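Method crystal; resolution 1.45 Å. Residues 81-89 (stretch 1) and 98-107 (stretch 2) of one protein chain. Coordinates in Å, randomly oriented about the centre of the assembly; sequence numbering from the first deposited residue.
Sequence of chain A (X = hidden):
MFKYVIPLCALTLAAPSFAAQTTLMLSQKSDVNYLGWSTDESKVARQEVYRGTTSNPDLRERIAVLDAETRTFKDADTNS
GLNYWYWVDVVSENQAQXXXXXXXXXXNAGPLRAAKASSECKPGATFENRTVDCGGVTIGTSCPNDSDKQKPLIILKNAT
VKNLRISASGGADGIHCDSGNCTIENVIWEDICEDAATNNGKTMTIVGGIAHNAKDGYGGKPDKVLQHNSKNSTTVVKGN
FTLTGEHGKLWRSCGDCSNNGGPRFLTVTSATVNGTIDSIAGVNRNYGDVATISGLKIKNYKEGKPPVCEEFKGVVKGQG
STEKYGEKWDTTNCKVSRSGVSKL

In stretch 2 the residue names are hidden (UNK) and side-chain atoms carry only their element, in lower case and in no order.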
# COMPACT_ATOMS: atom_id res chain seq x y z
N GLY A 81 17.64 18.20 15.00
CA GLY A 81 17.95 19.60 14.74
C GLY A 81 18.37 19.96 13.32
O GLY A 81 18.82 21.08 13.07
N LEU A 82 18.21 19.03 12.39
CA LEU A 82 18.58 19.27 11.01
C LEU A 82 17.47 18.96 10.03
O LEU A 82 16.54 18.21 10.33
CB LEU A 82 19.80 18.41 10.64
CG LEU A 82 21.11 18.74 11.36
CD1 LEU A 82 22.13 17.64 11.13
CD2 LEU A 82 21.63 20.07 10.86
N ASN A 83 17.56 19.56 8.85
CA ASN A 83 16.61 19.30 7.78
C ASN A 83 17.36 18.44 6.77
O ASN A 83 18.59 18.55 6.65
CB ASN A 83 16.17 20.61 7.12
CG ASN A 83 15.06 21.30 7.89
OD1 ASN A 83 15.14 22.49 8.18
ND2 ASN A 83 14.01 20.54 8.22
N TYR A 84 16.64 17.58 6.07
CA TYR A 84 17.27 16.71 5.09
C TYR A 84 16.61 16.76 3.73
O TYR A 84 15.42 17.03 3.61
CB TYR A 84 17.25 15.25 5.58
CG TYR A 84 18.02 15.04 6.86
CD1 TYR A 84 17.42 15.26 8.10
CD2 TYR A 84 19.36 14.66 6.83
CE1 TYR A 84 18.14 15.09 9.27
CE2 TYR A 84 20.09 14.49 8.01
CZ TYR A 84 19.47 14.71 9.22
OH TYR A 84 20.17 14.54 10.39
N TRP A 85 17.42 16.51 2.71
CA TRP A 85 16.97 16.44 1.33
C TRP A 85 17.35 15.04 0.87
O TRP A 85 18.43 14.52 1.21
CB TRP A 85 17.68 17.47 0.45
CG TRP A 85 17.08 18.84 0.50
CD1 TRP A 85 16.27 19.42 -0.43
CD2 TRP A 85 17.20 19.78 1.57
NE1 TRP A 85 15.87 20.66 -0.00
CE2 TRP A 85 16.43 20.91 1.22
CE3 TRP A 85 17.89 19.77 2.79
CZ2 TRP A 85 16.33 22.03 2.05
CZ3 TRP A 85 17.79 20.89 3.62
CH2 TRP A 85 17.01 22.00 3.24
N TYR A 86 16.45 14.43 0.11
CA TYR A 86 16.65 13.09 -0.42
C TYR A 86 16.43 13.04 -1.92
O TYR A 86 15.66 13.81 -2.48
CB TYR A 86 15.66 12.11 0.20
CG TYR A 86 15.82 11.87 1.68
CD1 TYR A 86 16.63 10.85 2.16
CD2 TYR A 86 15.11 12.64 2.59
CE1 TYR A 86 16.72 10.58 3.54
CE2 TYR A 86 15.19 12.39 3.95
CZ TYR A 86 15.99 11.37 4.42
OH TYR A 86 16.06 11.13 5.77
N TRP A 87 17.14 12.12 -2.56
CA TRP A 87 17.01 11.85 -3.99
C TRP A 87 17.16 10.34 -4.13
O TRP A 87 17.85 9.69 -3.35
CB TRP A 87 18.16 12.44 -4.82
CG TRP A 87 18.20 13.92 -4.92
CD1 TRP A 87 17.75 14.69 -5.95
CD2 TRP A 87 18.78 14.82 -3.97
NE1 TRP A 87 18.02 16.02 -5.70
CE2 TRP A 87 18.65 16.12 -4.49
CE3 TRP A 87 19.40 14.64 -2.72
CZ2 TRP A 87 19.13 17.25 -3.81
CZ3 TRP A 87 19.87 15.76 -2.04
CH2 TRP A 87 19.73 17.05 -2.59
N VAL A 88 16.50 9.77 -5.14
CA VAL A 88 16.64 8.35 -5.42
C VAL A 88 17.13 8.24 -6.86
O VAL A 88 16.58 8.86 -7.77
CB VAL A 88 15.31 7.58 -5.25
CG1 VAL A 88 15.43 6.19 -5.86
CG2 VAL A 88 14.97 7.46 -3.77
N ASP A 89 18.21 7.49 -7.02
CA ASP A 89 18.83 7.27 -8.32
C ASP A 89 18.51 5.84 -8.76
O ASP A 89 18.96 4.88 -8.15
CB ASP A 89 20.35 7.44 -8.17
CG ASP A 89 21.10 7.34 -9.49
OD1 ASP A 89 22.34 7.46 -9.46
OD2 ASP A 89 20.46 7.15 -10.55
N UNK A 98 18.81 7.49 -13.54
CA UNK A 98 17.51 8.13 -13.62
C UNK A 98 17.25 8.70 -12.23
O UNK A 98 16.72 8.02 -11.35
c UNK A 98 16.43 7.10 -14.02
c UNK A 98 15.14 7.80 -14.38
c UNK A 98 16.92 6.27 -15.21
N UNK A 99 17.64 9.95 -12.05
CA UNK A 99 17.52 10.61 -10.76
C UNK A 99 16.20 11.32 -10.55
O UNK A 99 15.72 12.05 -11.41
c UNK A 99 20.00 10.96 -10.85
c UNK A 99 18.63 12.20 -9.18
c UNK A 99 18.66 11.63 -10.58
N UNK A 100 15.63 11.10 -9.38
CA UNK A 100 14.37 11.71 -9.01
C UNK A 100 14.50 13.17 -8.63
O UNK A 100 15.60 13.73 -8.51
o UNK A 100 14.54 11.33 -6.63
c UNK A 100 13.79 10.99 -7.79
N UNK A 101 13.34 13.78 -8.44
CA UNK A 101 13.25 15.14 -7.95
C UNK A 101 13.70 15.01 -6.50
O UNK A 101 13.70 13.91 -5.93
n UNK A 101 10.65 13.50 -7.77
c UNK A 101 10.90 14.63 -7.16
o UNK A 101 10.45 14.89 -6.04
c UNK A 101 11.79 15.60 -7.93
N UNK A 102 14.07 16.13 -5.90
CA UNK A 102 14.47 16.13 -4.50
C UNK A 102 13.22 16.30 -3.63
O UNK A 102 12.23 16.89 -4.07
c UNK A 102 15.43 17.28 -4.23
N UNK A 103 13.26 15.73 -2.43
CA UNK A 103 12.19 15.93 -1.46
C UNK A 103 12.91 16.36 -0.19
O UNK A 103 14.09 16.06 -0.01
c UNK A 103 12.27 13.55 -0.68
c UNK A 103 11.36 14.65 -1.17
c UNK A 103 10.60 14.24 -2.42
N UNK A 104 12.21 17.07 0.69
CA UNK A 104 12.86 17.56 1.89
C UNK A 104 11.94 17.62 3.09
O UNK A 104 10.72 17.69 2.95
c UNK A 104 13.43 18.97 1.65
c UNK A 104 12.30 19.95 1.32
o UNK A 104 14.10 19.43 2.82
N UNK A 105 12.54 17.58 4.28
CA UNK A 105 11.79 17.67 5.52
C UNK A 105 11.60 19.15 5.87
O UNK A 105 10.81 19.49 6.75
c UNK A 105 12.79 15.54 6.44
o UNK A 105 13.82 17.67 6.85
c UNK A 105 12.56 17.02 6.69
N UNK A 106 12.32 20.02 5.17
CA UNK A 106 12.25 21.45 5.42
C UNK A 106 10.85 22.01 5.15
O UNK A 106 10.29 21.81 4.07
c UNK A 106 13.29 22.19 4.58
N UNK A 107 10.28 22.72 6.14
CA UNK A 107 8.95 23.33 6.07
C UNK A 107 8.76 24.31 4.91
O UNK A 107 9.55 24.27 3.94
c UNK A 107 9.61 23.12 8.32
c UNK A 107 8.81 24.02 7.42
c UNK A 107 10.84 22.86 7.49
O HOH W 1 14.27 16.99 9.34

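Position 98 carries three carbons, one bearing the other two. Its backbone N lies 3.4 Å from Asp89 OD2, and its side chain stays clear of stretch 1. Three carbons forked at CB make valine: Val98.

Position 99 has the same three-carbon fork. It pairs with Asp89 in antiparallel fashion, CA to CA 4.3 Å, and one branch approaches the ring of Trp87. This is Val99, with its CG1 4.2 Å from Trp87 CD1.

Position 100 has one carbon, then one oxygen. The oxygen accepts a hydrogen bond from Val88 N at 2.9 Å. A single hydroxyl on CB means serine. Ser100 OG donates in turn to the backbone O of position 101, 2.8 Å away. Ser100 N returns a bond to Val88 O at 2.9 Å.

Position 101 has two carbons, the second carrying one oxygen and one nitrogen. CA to CB points away from stretch 1. The short amide is Asn101.

Position 102 has one carbon. It sits over a face of the Trp87 ring, with CB 3.2 Å from Trp87 NE1, and near the edge of the Trp85 ring. One carbon means Ala102.

Position 103 is again a carbon carrying two carbons, one of them packed on Tyr86 CB. This is Val103, with CG2 3.8 Å from Tyr86 CB. Its backbone pairs with Tyr86: Tyr86 N to Val103 O is 2.9 Å and Val103 N to Tyr86 O is 3.1 Å.

Position 104 has one carbon bearing an oxygen and a carbon. CB lies over the five-membered ring of Trp85, 3.5 Å from its centroid, a CH-pi contact. The fork is threonine. Thr104 OG1 donates to Tyr84 O at 2.9 Å and accepts from the backbone N of position 106 at 3.0 Å.

Position 105 shows the same fork. Its oxygen accepts from Tyr84 N at 2.9 Å and from Asn83 ND2 at 3.2 Å. This is Thr105. Water 1 lies 2.6 Å from Thr105 OG1 and donates to Leu82 O at 2.8 Å.

Position 106 has one carbon, its CB, 4.0 Å from Trp85 CZ2. It is Ala106.

Position 107 has three carbons closing a ring onto N. It is Pro107.

The contact joins two short antiparallel ladders whose register shifts by one between Tyr86 and Asp89. The hydroxyls of Ser100 and Thr105 extend the backbone pairing, while Ala102 and Thr104 pack against tryptophan faces.

Stretch 2, residues 98-107: VVSNAVTTAP
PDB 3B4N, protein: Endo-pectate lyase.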